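Local coordinates for protein putative N-acetylneuraminate lyase ([Ruminococcus] gnavus ATCC 29149, PDB 6RB7) that belongs to the dihydrodipicolinate synthetase family and folds as a TIM barrel, a ring of parallel strands enclosed by helices, present as four copies in the assembly, at residues 136-141 with 165-170; 154-159 with 186-191; 180-185 with 207-212; 195-200 with 218-223. All coordinates share one frame; numbering follows the deposited sequence.

Contact 1 (136-141 with 165-170); sequences IAAIPP and TDFVIY
Two first torsions bring I136 against F167: the isoleucine CG1 is tucked between backbone N and carbonyl carbon (chi1 56°), and the phenylalanine CG lies anti to its N (chi1 -172°). As a result I136 CD1 reaches F167 CD2 at 3.7 Å, approaching the ring obliquely, while A138 CB meets F167 CZ at 3.8 Å. On the other face of the sheet A137 CB packs against V168 CB at 4.0 Å. The parallel register, I136 with F167 through A138 with I169, is carried by four backbone hydrogen bonds of 2.8-3.1 Å: I136 N to D166 O, V168 N to I136 O, A138 N to V168 O and Y170 N to A138 O. In the last of these Y170 N stands above the carbonyl plane of A138. Past the strand end I139 CG2 still touches Y170 CB at 3.9 Å. The pair closes a beta-alpha-beta unit whose connecting helix, 148-160, lies over A138, F167 and I169, and helix 118-130 takes up I136. V168 and Y170 lean on A198 of strand 194-199, the next strand in the sheet, and backbone bonds from A137 lead to A111 and V113 on the far side.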
loop_
_atom_site.group_PDB
_atom_site.type_symbol
_atom_site.label_atom_id
_atom_site.label_comp_id
_atom_site.label_asym_id
_atom_site.label_seq_id
_atom_site.Cartn_x
_atom_site.Cartn_y
_atom_site.Cartn_z
ATOM N N ILE A 136 31.462 -2.809 -1.711
ATOM C CA ILE A 136 30.507 -3.141 -0.646
ATOM C C ILE A 136 29.140 -2.608 -1.057
ATOM O O ILE A 136 29.066 -1.699 -1.897
ATOM C CB ILE A 136 30.942 -2.590 0.725
ATOM C CG1 ILE A 136 31.175 -1.076 0.686
ATOM C CG2 ILE A 136 32.170 -3.357 1.213
ATOM C CD1 ILE A 136 31.177 -0.470 2.094
ATOM N N ALA A 137 28.117 -3.196 -0.475
ATOM C CA ALA A 137 26.718 -2.830 -0.757
ATOM C C ALA A 137 25.930 -2.702 0.526
ATOM O O ALA A 137 26.299 -3.304 1.553
ATOM C CB ALA A 137 26.076 -3.841 -1.674
ATOM N N ALA A 138 24.803 -1.984 0.471
ATOM C CA ALA A 138 23.934 -1.843 1.653
ATOM C C ALA A 138 22.492 -1.596 1.210
ATOM O O ALA A 138 22.226 -0.659 0.460
ATOM C CB ALA A 138 24.416 -0.731 2.528
ATOM N N ILE A 139 21.608 -2.439 1.733
ATOM C CA ILE A 139 20.165 -2.090 1.823
ATOM C C ILE A 139 20.010 -0.872 2.716
ATOM O O ILE A 139 20.945 -0.487 3.442
ATOM C CB ILE A 139 19.345 -3.286 2.307
ATOM C CG1 ILE A 139 19.735 -3.752 3.707
ATOM C CG2 ILE A 139 19.377 -4.406 1.280
ATOM C CD1 ILE A 139 18.715 -4.681 4.318
ATOM N N PRO A 140 18.851 -0.231 2.730
ATOM C CA PRO A 140 18.581 0.818 3.691
ATOM C C PRO A 140 18.372 0.232 5.083
ATOM O O PRO A 140 18.191 -0.983 5.283
ATOM C CB PRO A 140 17.246 1.445 3.225
ATOM C CG PRO A 140 16.936 0.822 1.900
ATOM C CD PRO A 140 17.673 -0.494 1.886
ATOM N N PRO A 141 18.259 1.116 6.098
ATOM C CA PRO A 141 17.743 0.702 7.398
ATOM C C PRO A 141 16.350 0.084 7.234
ATOM O O PRO A 141 15.568 0.523 6.386
ATOM C CB PRO A 141 17.670 2.009 8.186
ATOM C CG PRO A 141 18.674 2.928 7.489
ATOM C CD PRO A 141 18.546 2.565 6.020
ATOM N N THR A 165 36.796 1.835 -0.988
ATOM C CA THR A 165 36.013 0.754 -1.621
ATOM C C THR A 165 34.785 1.329 -2.333
ATOM O O THR A 165 34.047 2.102 -1.732
ATOM C CB THR A 165 35.654 -0.340 -0.620
ATOM O OG1 THR A 165 36.852 -0.869 -0.037
ATOM C CG2 THR A 165 34.963 -1.505 -1.276
ATOM N N ASP A 166 34.548 0.872 -3.558
ATOM C CA ASP A 166 33.303 1.170 -4.301
ATOM C C ASP A 166 32.071 0.801 -3.452
ATOM O O ASP A 166 32.094 -0.196 -2.718
ATOM C CB ASP A 166 33.240 0.413 -5.610
ATOM C CG ASP A 166 34.260 0.826 -6.661
ATOM O OD1 ASP A 166 34.872 1.913 -6.533
ATOM O OD2 ASP A 166 34.416 0.074 -7.613
ATOM N N PHE A 167 31.005 1.584 -3.584
ATOM C CA PHE A 167 29.795 1.430 -2.741
ATOM C C PHE A 167 28.574 1.340 -3.661
ATOM O O PHE A 167 28.323 2.235 -4.502
ATOM C CB PHE A 167 29.640 2.590 -1.778
ATOM C CG PHE A 167 28.552 2.420 -0.754
ATOM C CD1 PHE A 167 27.228 2.686 -1.060
ATOM C CD2 PHE A 167 28.868 2.036 0.537
ATOM C CE1 PHE A 167 26.240 2.544 -0.090
ATOM C CE2 PHE A 167 27.876 1.875 1.496
ATOM C CZ PHE A 167 26.570 2.142 1.182
ATOM N N VAL A 168 27.772 0.311 -3.443
ATOM C CA VAL A 168 26.479 0.062 -4.156
ATOM C C VAL A 168 25.312 0.203 -3.195
ATOM O O VAL A 168 25.242 -0.522 -2.186
ATOM C CB VAL A 168 26.461 -1.319 -4.814
ATOM C CG1 VAL A 168 25.155 -1.572 -5.534
ATOM C CG2 VAL A 168 27.636 -1.497 -5.783
ATOM N N ILE A 169 24.352 1.075 -3.530
ATOM C CA ILE A 169 23.087 1.168 -2.771
ATOM C C ILE A 169 22.174 0.053 -3.256
ATOM O O ILE A 169 22.024 -0.079 -4.483
ATOM C CB ILE A 169 22.441 2.531 -3.046
ATOM C CG1 ILE A 169 23.336 3.667 -2.573
ATOM C CG2 ILE A 169 21.034 2.583 -2.466
ATOM C CD1 ILE A 169 22.967 4.990 -3.227
ATOM N N TYR A 170 21.546 -0.681 -2.352
ATOM C CA TYR A 170 20.575 -1.729 -2.728
ATOM C C TYR A 170 19.177 -1.189 -2.454
ATOM O O TYR A 170 18.786 -1.041 -1.275
ATOM C CB TYR A 170 20.889 -3.046 -2.040
ATOM C CG TYR A 170 20.238 -4.233 -2.699
ATOM C CD1 TYR A 170 18.883 -4.404 -2.655
ATOM C CD2 TYR A 170 20.989 -5.173 -3.404
ATOM C CE1 TYR A 170 18.275 -5.508 -3.232
ATOM C CE2 TYR A 170 20.379 -6.238 -4.051
ATOM C CZ TYR A 170 19.015 -6.386 -3.997
ATOM O OH TYR A 170 18.377 -7.448 -4.596
#

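Contact 2 (154-159 with 186-191); sequences YWNAIS and VEMRKN
The indole of W155 meets M188 at its edge: SD lies in the ring plane, 88° off the normal of the six-membered ring and 5.3 Å from its centroid, an edge-on Met-aromatic contact. M188 CG sits near the same plane, 3.8 Å from W155 CE3. The N156 and N191 side chains run antiparallel alongside each other, their amide planes 33° apart.

M188 is bent at chi2 (-52°) and chi3, which brings its methyl CE to W155 CB at 3.7 Å; the two side chains run at about a right angle. The same methyl also packs against the N156 side chain, with CE 3.9 Å from N156 CG. The polar link lies one helical turn further on. N191 ND2 donates to S159 OG over 3.0 Å, nearly straight at the hydrogen and almost in the amide plane. N191 OD1 in turn accepts from N193 N, so both ends of that amide are held, and a type I turn from M188 to N191 delivers it here. W155 NE1 bonds to I139 O, just past strand 135-138, tying the indole to the barrel wall. Helix 148-160 thus meets the end of helix 182-188 and the turn after it, over strand 166-171, whose I169 touches both W155 and M188, as in the helical shell of a TIM barrel.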
loop_
_atom_site.group_PDB
_atom_site.type_symbol
_atom_site.label_atom_id
_atom_site.label_comp_id
_atom_site.label_asym_id
_atom_site.label_seq_id
_atom_site.Cartn_x
_atom_site.Cartn_y
_atom_site.Cartn_z
ATOM N N TYR A 154 23.507 6.591 7.474
ATOM C CA TYR A 154 23.800 5.156 7.629
ATOM C C TYR A 154 24.734 4.711 6.501
ATOM O O TYR A 154 25.812 4.163 6.740
ATOM C CB TYR A 154 22.497 4.391 7.628
ATOM C CG TYR A 154 22.532 2.881 7.588
ATOM C CD1 TYR A 154 22.821 2.110 8.698
ATOM C CD2 TYR A 154 22.109 2.209 6.439
ATOM C CE1 TYR A 154 22.683 0.727 8.676
ATOM C CE2 TYR A 154 21.987 0.826 6.395
ATOM C CZ TYR A 154 22.262 0.080 7.525
ATOM O OH TYR A 154 22.104 -1.278 7.544
ATOM N N TRP A 155 24.351 4.978 5.256
ATOM C CA TRP A 155 25.188 4.570 4.095
ATOM C C TRP A 155 26.554 5.252 4.138
ATOM O O TRP A 155 27.558 4.602 3.845
ATOM C CB TRP A 155 24.452 4.824 2.800
ATOM C CG TRP A 155 23.297 3.899 2.572
ATOM C CD1 TRP A 155 23.137 2.638 3.053
ATOM C CD2 TRP A 155 22.141 4.164 1.757
ATOM N NE1 TRP A 155 21.971 2.103 2.569
ATOM C CE2 TRP A 155 21.365 2.998 1.740
ATOM C CE3 TRP A 155 21.713 5.259 0.989
ATOM C CZ2 TRP A 155 20.134 2.911 1.077
ATOM C CZ3 TRP A 155 20.524 5.165 0.313
ATOM C CH2 TRP A 155 19.741 4.013 0.366
ATOM N N ASN A 156 26.577 6.538 4.437
ATOM C CA ASN A 156 27.854 7.275 4.475
ATOM C C ASN A 156 28.733 6.739 5.606
ATOM O O ASN A 156 29.982 6.742 5.436
ATOM C CB ASN A 156 27.635 8.778 4.479
ATOM C CG ASN A 156 27.273 9.310 3.115
ATOM O OD1 ASN A 156 26.392 10.207 3.025
ATOM N ND2 ASN A 156 27.908 8.811 2.080
ATOM N N ALA A 157 28.168 6.342 6.739
ATOM C CA ALA A 157 28.948 5.784 7.861
ATOM C C ALA A 157 29.551 4.468 7.444
ATOM O O ALA A 157 30.731 4.167 7.731
ATOM C CB ALA A 157 28.121 5.629 9.109
ATOM N N ILE A 158 28.759 3.643 6.748
ATOM C CA ILE A 158 29.262 2.342 6.264
ATOM C C ILE A 158 30.384 2.607 5.248
ATOM O O ILE A 158 31.462 1.987 5.350
ATOM C CB ILE A 158 28.094 1.536 5.649
ATOM C CG1 ILE A 158 27.088 1.172 6.738
ATOM C CG2 ILE A 158 28.612 0.312 4.927
ATOM C CD1 ILE A 158 25.773 0.615 6.213
ATOM N N SER A 159 30.174 3.528 4.316
ATOM C CA SER A 159 31.170 3.845 3.276
ATOM C C SER A 159 32.461 4.364 3.949
ATOM O O SER A 159 33.562 3.985 3.483
ATOM C CB SER A 159 30.604 4.831 2.310
ATOM O OG SER A 159 31.594 5.219 1.341
ATOM N N VAL A 186 20.600 11.897 -5.340
ATOM C CA VAL A 186 21.423 13.122 -5.535
ATOM C C VAL A 186 22.363 13.271 -4.345
ATOM O O VAL A 186 23.575 13.509 -4.534
ATOM C CB VAL A 186 20.548 14.370 -5.740
ATOM C CG1 VAL A 186 21.402 15.642 -5.629
ATOM C CG2 VAL A 186 19.827 14.321 -7.085
ATOM N N GLU A 187 21.823 13.165 -3.118
ATOM C CA GLU A 187 22.664 13.347 -1.921
ATOM C C GLU A 187 23.769 12.286 -1.922
ATOM O O GLU A 187 24.934 12.579 -1.604
ATOM C CB GLU A 187 21.765 13.306 -0.690
ATOM C CG GLU A 187 22.522 13.472 0.592
ATOM C CD GLU A 187 22.940 14.903 0.906
ATOM O OE1 GLU A 187 22.710 15.826 0.075
ATOM O OE2 GLU A 187 23.487 15.079 2.001
ATOM N N MET A 188 23.445 11.033 -2.208
ATOM C CA MET A 188 24.437 9.958 -2.121
ATOM C C MET A 188 25.512 10.089 -3.222
ATOM O O MET A 188 26.638 9.641 -2.986
ATOM C CB MET A 188 23.771 8.583 -2.219
ATOM C CG MET A 188 22.936 8.266 -1.009
ATOM S SD MET A 188 23.815 8.478 0.601
ATOM C CE MET A 188 25.243 7.458 0.331
ATOM N N ARG A 189 25.209 10.724 -4.359
ATOM C CA ARG A 189 26.219 10.876 -5.438
ATOM C C ARG A 189 27.279 11.900 -5.017
ATOM O O ARG A 189 28.328 11.981 -5.690
ATOM C CB ARG A 189 25.536 11.232 -6.762
ATOM C CG ARG A 189 24.807 10.049 -7.386
ATOM C CD ARG A 189 24.458 10.268 -8.857
ATOM N NE ARG A 189 23.829 11.532 -9.231
ATOM C CZ ARG A 189 22.515 11.778 -9.228
ATOM N NH1 ARG A 189 21.673 10.879 -8.799
ATOM N NH2 ARG A 189 22.047 12.944 -9.605
ATOM N N LYS A 190 27.065 12.623 -3.933
ATOM C CA LYS A 190 28.108 13.505 -3.339
ATOM C C LYS A 190 29.257 12.682 -2.778
ATOM O O LYS A 190 30.364 13.225 -2.639
ATOM C CB LYS A 190 27.530 14.387 -2.246
ATOM C CG LYS A 190 26.549 15.437 -2.742
ATOM C CD LYS A 190 25.906 16.221 -1.658
ATOM C CE LYS A 190 24.959 17.271 -2.202
ATOM N NZ LYS A 190 24.261 17.955 -1.084
ATOM N N ASN A 191 29.011 11.413 -2.439
ATOM C CA ASN A 191 30.058 10.498 -1.954
ATOM C C ASN A 191 30.705 9.880 -3.191
ATOM O O ASN A 191 30.055 9.115 -3.923
ATOM C CB ASN A 191 29.439 9.416 -1.063
ATOM C CG ASN A 191 30.405 8.363 -0.589
ATOM O OD1 ASN A 191 31.460 8.180 -1.186
ATOM N ND2 ASN A 191 30.019 7.671 0.486
#

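Contact 3 (180-185 with 207-212); sequences LTQNLF and IQMFKQ
Q182 and F210 mark the nearest backbone approach, 7.2 Å between their CA atoms, where the first turn of helix 182-188 faces the middle of helix 204-214; no hydrogen bond crosses, and the contact is made by side chains and by two carbonyl oxygens at ring edges. F210 is its centre. With CG anti to the carbonyl carbon (chi1 -70°), its ring swings toward the other segment and is met by three residues there. L180 CD2 lies over one face, 4.1 Å from the centroid and 28° off the normal, a CH-pi contact. L180 O comes to the ring edge in plane, 3.3 Å from F210 CZ, a placement consistent with a weak attraction between the carbonyl oxygen and the ring hydrogens.

F185 approaches obliquely, its CD2 3.7 Å from F210 CD1 and the planes 79° apart. Its own edge is turned to the backbone, with F210 O in the F185 plane at 3.5 Å from CE2. Q182 closes the outer side: bent at chi2, its chain carries NE2 across to F210 CD1 at 3.4 Å and to M209 CB at 3.5 Å.

The helix begins at T181, the N-cap, whose OG1 accepts from L184 N over 3.1 Å and is also hydrogen-bonded to E148 OE2. Beyond the contact, Q208 and M209 reach Y278 of the third subunit, so helix 204-214 also faces a subunit interface. Inward, L180 and F185 rest on V197, and F210 on N199 and I220: neighbouring outer helices packed together above parallel strands, the layering characteristic of a TIM barrel.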
loop_
_atom_site.group_PDB
_atom_site.type_symbol
_atom_site.label_atom_id
_atom_site.label_comp_id
_atom_site.label_asym_id
_atom_site.label_seq_id
_atom_site.Cartn_x
_atom_site.Cartn_y
_atom_site.Cartn_z
ATOM N N LEU A 180 15.017 4.376 -2.155
ATOM C CA LEU A 180 15.950 5.334 -2.732
ATOM C C LEU A 180 15.181 6.274 -3.641
ATOM O O LEU A 180 14.855 5.915 -4.765
ATOM C CB LEU A 180 17.073 4.621 -3.486
ATOM C CG LEU A 180 18.084 5.575 -4.116
ATOM C CD1 LEU A 180 18.886 6.317 -3.059
ATOM C CD2 LEU A 180 19.011 4.814 -5.049
ATOM N N THR A 181 14.892 7.466 -3.143
ATOM C CA THR A 181 14.221 8.507 -3.951
ATOM C C THR A 181 15.237 9.209 -4.847
ATOM O O THR A 181 16.449 9.143 -4.602
ATOM C CB THR A 181 13.566 9.530 -3.053
ATOM O OG1 THR A 181 14.554 10.171 -2.235
ATOM C CG2 THR A 181 12.488 8.892 -2.212
ATOM N N GLN A 182 14.746 9.983 -5.822
ATOM C CA GLN A 182 15.684 10.760 -6.664
ATOM C C GLN A 182 16.490 11.738 -5.811
ATOM O O GLN A 182 17.706 11.852 -6.013
ATOM C CB GLN A 182 14.959 11.483 -7.808
ATOM C CG GLN A 182 14.651 10.599 -9.033
ATOM C CD GLN A 182 15.578 9.463 -9.436
ATOM O OE1 GLN A 182 16.811 9.590 -9.677
ATOM N NE2 GLN A 182 14.939 8.313 -9.530
ATOM N N ASN A 183 15.878 12.386 -4.819
ATOM C CA ASN A 183 16.569 13.375 -3.960
ATOM C C ASN A 183 17.638 12.657 -3.126
ATOM O O ASN A 183 18.748 13.204 -2.943
ATOM C CB ASN A 183 15.628 14.104 -3.011
ATOM C CG ASN A 183 14.787 15.150 -3.713
ATOM O OD1 ASN A 183 15.050 15.507 -4.854
ATOM N ND2 ASN A 183 13.780 15.666 -3.023
ATOM N N LEU A 184 17.318 11.471 -2.583
ATOM C CA LEU A 184 18.311 10.752 -1.764
ATOM C C LEU A 184 19.464 10.302 -2.658
ATOM O O LEU A 184 20.617 10.334 -2.202
ATOM C CB LEU A 184 17.629 9.602 -1.033
ATOM C CG LEU A 184 18.527 8.730 -0.178
ATOM C CD1 LEU A 184 19.394 9.458 0.805
ATOM C CD2 LEU A 184 17.668 7.695 0.539
ATOM N N PHE A 185 19.189 9.930 -3.912
ATOM C CA PHE A 185 20.278 9.510 -4.809
ATOM C C PHE A 185 21.178 10.712 -5.132
ATOM O O PHE A 185 22.396 10.533 -5.161
ATOM C CB PHE A 185 19.698 8.778 -6.007
ATOM C CG PHE A 185 20.708 8.120 -6.911
ATOM C CD1 PHE A 185 21.863 7.516 -6.428
ATOM C CD2 PHE A 185 20.433 8.005 -8.268
ATOM C CE1 PHE A 185 22.722 6.875 -7.297
ATOM C CE2 PHE A 185 21.311 7.383 -9.122
ATOM C CZ PHE A 185 22.459 6.821 -8.639
ATOM N N ILE A 207 14.865 2.059 -12.813
ATOM C CA ILE A 207 16.185 1.855 -13.450
ATOM C C ILE A 207 16.480 3.026 -14.393
ATOM O O ILE A 207 17.546 3.645 -14.321
ATOM C CB ILE A 207 16.245 0.489 -14.142
ATOM C CG1 ILE A 207 16.214 -0.612 -13.095
ATOM C CG2 ILE A 207 17.475 0.409 -15.031
ATOM C CD1 ILE A 207 16.079 -2.008 -13.670
ATOM N N GLN A 208 15.526 3.326 -15.276
ATOM C CA GLN A 208 15.680 4.407 -16.263
ATOM C C GLN A 208 15.944 5.728 -15.573
ATOM O O GLN A 208 16.811 6.503 -16.014
ATOM C CB GLN A 208 14.407 4.440 -17.130
ATOM C CG GLN A 208 14.511 5.395 -18.296
ATOM C CD GLN A 208 14.246 6.840 -17.966
ATOM O OE1 GLN A 208 13.348 7.191 -17.167
ATOM N NE2 GLN A 208 14.993 7.716 -18.636
ATOM N N MET A 209 15.203 6.048 -14.508
ATOM C CA MET A 209 15.331 7.372 -13.855
ATOM C C MET A 209 16.687 7.433 -13.144
ATOM O O MET A 209 17.325 8.511 -13.182
ATOM C CB MET A 209 14.168 7.630 -12.905
ATOM C CG MET A 209 12.889 7.848 -13.703
ATOM S SD MET A 209 11.500 8.328 -12.668
ATOM C CE MET A 209 11.382 6.957 -11.531
ATOM N N PHE A 210 17.081 6.379 -12.458
ATOM C CA PHE A 210 18.383 6.392 -11.738
ATOM C C PHE A 210 19.509 6.574 -12.780
ATOM O O PHE A 210 20.453 7.356 -12.560
ATOM C CB PHE A 210 18.599 5.129 -10.926
ATOM C CG PHE A 210 17.744 4.948 -9.710
ATOM C CD1 PHE A 210 17.414 6.011 -8.891
ATOM C CD2 PHE A 210 17.278 3.694 -9.375
ATOM C CE1 PHE A 210 16.628 5.814 -7.771
ATOM C CE2 PHE A 210 16.540 3.500 -8.221
ATOM C CZ PHE A 210 16.158 4.555 -7.469
ATOM N N LYS A 211 19.448 5.846 -13.883
ATOM C CA LYS A 211 20.508 5.865 -14.930
ATOM C C LYS A 211 20.524 7.243 -15.592
ATOM O O LYS A 211 21.591 7.805 -15.824
ATOM C CB LYS A 211 20.359 4.698 -15.904
ATOM C CG LYS A 211 21.450 4.655 -16.976
ATOM C CD LYS A 211 22.865 4.555 -16.378
ATOM C CE LYS A 211 23.901 4.282 -17.441
ATOM N NZ LYS A 211 25.262 4.351 -16.878
ATOM N N GLN A 212 19.365 7.793 -15.930
ATOM C CA GLN A 212 19.287 9.127 -16.573
ATOM C C GLN A 212 19.852 10.188 -15.641
ATOM O O GLN A 212 20.593 11.067 -16.106
ATOM C CB GLN A 212 17.857 9.415 -17.009
ATOM C CG GLN A 212 17.718 10.723 -17.780
ATOM C CD GLN A 212 16.411 10.709 -18.558
ATOM O OE1 GLN A 212 15.326 10.566 -17.965
ATOM N NE2 GLN A 212 16.509 10.914 -19.873
#

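Contact 4 (195-200 with 218-223); sequences IGVANS and YIIFNG. Unlike the reference sequence in segment 195-200: A198 (reference Lys).
Five backbone hydrogen bonds knit I195-N199 to I219-G223 in parallel. I219 N donates to I195 O, V197 N to I219 O at 3.0 Å, F221 N to V197 O at 2.8 Å and N199 N to F221 O, each with an angle of at least 154° at the hydrogen. The last, G223 N to N199 O, is more bent at 134°, its donor standing above the carbonyl plane where the strands run out. CA-H...O contacts fill in between them, notably G196 CA to I219 O at 3.1 Å, reached with the positive phi of that glycine. V197 O also comes near the plane at the F221 ring edge, 3.6 Å from CD1.

The two strands and helix 204-214 between them form one beta-alpha-beta unit of the TIM barrel, V197, N199, I220 and N222 facing the helical layer and A198, I219 and F221 the other way, into the barrel.

Apolar contacts follow this division. On the helix side V197 and I220 run alongside each other in the same direction. I220 CG1 lies anti to the carbonyl carbon and the chain turns again at chi2 (-57°), bringing CD1 4.0 Å from V197 CB. On the inner side A198, which differs from the reference sequence (Lys), sets CB 4.1 Å from F221 CB.

Polar side chains act at the C-terminal ends. S200 OG sits 3.3 Å from G223 CA, is bonded to Y170 OH, and shares a water that donates weakly to G223 O; N199 OD1 accepts from N171 ND2.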
loop_
_atom_site.group_PDB
_atom_site.type_symbol
_atom_site.label_atom_id
_atom_site.label_comp_id
_atom_site.label_asym_id
_atom_site.label_seq_id
_atom_site.Cartn_x
_atom_site.Cartn_y
_atom_site.Cartn_z
ATOM N N ILE A 195 29.052 4.002 -6.664
ATOM C CA ILE A 195 29.170 3.621 -8.084
ATOM C C ILE A 195 27.804 3.348 -8.679
ATOM O O ILE A 195 27.740 3.211 -9.901
ATOM C CB ILE A 195 30.111 2.415 -8.302
ATOM C CG1 ILE A 195 29.627 1.138 -7.612
ATOM C CG2 ILE A 195 31.532 2.772 -7.917
ATOM C CD1 ILE A 195 30.254 -0.116 -8.166
ATOM N N GLY A 196 26.743 3.297 -7.865
ATOM C CA GLY A 196 25.422 3.029 -8.439
ATOM C C GLY A 196 24.526 2.249 -7.522
ATOM O O GLY A 196 24.647 2.369 -6.309
ATOM N N VAL A 197 23.547 1.601 -8.125
ATOM C CA VAL A 197 22.322 1.131 -7.434
ATOM C C VAL A 197 22.016 -0.278 -7.932
ATOM O O VAL A 197 21.919 -0.460 -9.148
ATOM C CB VAL A 197 21.100 2.019 -7.696
ATOM C CG1 VAL A 197 19.894 1.532 -6.932
ATOM C CG2 VAL A 197 21.401 3.471 -7.396
ATOM N N ALA A 198 21.836 -1.215 -7.029
ATOM C CA ALA A 198 21.195 -2.495 -7.331
ATOM C C ALA A 198 19.706 -2.320 -7.104
ATOM O O ALA A 198 19.299 -2.074 -5.944
ATOM C CB ALA A 198 21.793 -3.599 -6.519
ATOM N N ASN A 199 18.935 -2.312 -8.178
ATOM C CA ASN A 199 17.511 -1.916 -8.085
ATOM C C ASN A 199 16.618 -3.146 -8.084
ATOM O O ASN A 199 16.473 -3.793 -9.150
ATOM C CB ASN A 199 17.092 -1.000 -9.215
ATOM C CG ASN A 199 15.734 -0.432 -8.872
ATOM O OD1 ASN A 199 15.636 0.266 -7.867
ATOM N ND2 ASN A 199 14.688 -0.823 -9.585
ATOM N N SER A 200 15.914 -3.357 -6.968
ATOM C CA SER A 200 14.977 -4.504 -6.830
ATOM C C SER A 200 13.524 -4.034 -6.698
ATOM O O SER A 200 12.664 -4.904 -6.571
ATOM C CB SER A 200 15.352 -5.432 -5.716
ATOM O OG SER A 200 16.445 -6.253 -6.171
ATOM N N TYR A 218 28.073 5.750 -13.516
ATOM C CA TYR A 218 27.359 4.936 -12.526
ATOM C C TYR A 218 26.765 3.746 -13.233
ATOM O O TYR A 218 26.577 3.769 -14.459
ATOM C CB TYR A 218 26.266 5.771 -11.835
ATOM C CG TYR A 218 26.805 6.905 -11.026
ATOM C CD1 TYR A 218 27.178 8.101 -11.625
ATOM C CD2 TYR A 218 26.931 6.794 -9.657
ATOM C CE1 TYR A 218 27.679 9.144 -10.876
ATOM C CE2 TYR A 218 27.414 7.841 -8.891
ATOM C CZ TYR A 218 27.793 9.016 -9.502
ATOM O OH TYR A 218 28.308 10.044 -8.767
ATOM N N ILE A 219 26.576 2.680 -12.475
ATOM C CA ILE A 219 25.962 1.439 -12.978
ATOM C C ILE A 219 24.712 1.139 -12.165
ATOM O O ILE A 219 24.699 1.268 -10.927
ATOM C CB ILE A 219 26.940 0.249 -12.973
ATOM C CG1 ILE A 219 26.295 -0.972 -13.603
ATOM C CG2 ILE A 219 27.468 -0.057 -11.580
ATOM C CD1 ILE A 219 27.277 -2.061 -13.949
ATOM N N ILE A 220 23.662 0.754 -12.886
ATOM C CA ILE A 220 22.442 0.213 -12.260
ATOM C C ILE A 220 22.418 -1.295 -12.504
ATOM O O ILE A 220 22.660 -1.737 -13.650
ATOM C CB ILE A 220 21.153 0.878 -12.769
ATOM C CG1 ILE A 220 21.295 2.400 -12.858
ATOM C CG2 ILE A 220 20.003 0.429 -11.896
ATOM C CD1 ILE A 220 21.673 3.089 -11.557
ATOM N N PHE A 221 22.217 -2.052 -11.451
ATOM C CA PHE A 221 22.080 -3.509 -11.553
ATOM C C PHE A 221 20.603 -3.897 -11.534
ATOM O O PHE A 221 19.845 -3.414 -10.673
ATOM C CB PHE A 221 22.757 -4.264 -10.434
ATOM C CG PHE A 221 24.216 -3.953 -10.198
ATOM C CD1 PHE A 221 24.590 -2.843 -9.470
ATOM C CD2 PHE A 221 25.211 -4.757 -10.753
ATOM C CE1 PHE A 221 25.924 -2.597 -9.200
ATOM C CE2 PHE A 221 26.540 -4.466 -10.534
ATOM C CZ PHE A 221 26.890 -3.391 -9.770
ATOM N N ASN A 222 20.175 -4.714 -12.481
ATOM C CA ASN A 222 18.790 -5.229 -12.453
ATOM C C ASN A 222 18.664 -6.257 -11.318
ATOM O O ASN A 222 19.382 -7.295 -11.342
ATOM C CB ASN A 222 18.441 -5.891 -13.772
ATOM C CG ASN A 222 17.001 -6.364 -13.779
ATOM O OD1 ASN A 222 16.140 -5.581 -14.106
ATOM N ND2 ASN A 222 16.750 -7.622 -13.380
ATOM N N GLY A 223 17.738 -6.040 -10.410
ATOM C CA GLY A 223 17.438 -6.929 -9.278
ATOM C C GLY A 223 16.342 -7.944 -9.538
ATOM O O GLY A 223 16.455 -9.064 -9.052
HETATM O O HOH W 1 15.083 -8.846 -6.442
#

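How the contacts relate
Contacts 1 and 4 are pairs of neighbouring strands in one parallel sheet, their centres about 10 Å apart, and are joined where strand 166-171 lies beside 194-199. Contacts 2 and 3 belong to the outer layer and share helix 182-188, with centres about 14 Å apart. Each helix pair sits over strands: the centres of contacts 2 and 1 are about 9 Å apart, those of 3 and 4 about 10 Å. Along the chain contact 1 crosses contact 2, 2 crosses 3 and 3 crosses 4, while 1 and 4 are in series. This overlapping sequence advances round the barrel, so the four contacts bind consecutive strands and helices into one continuous sector of wall.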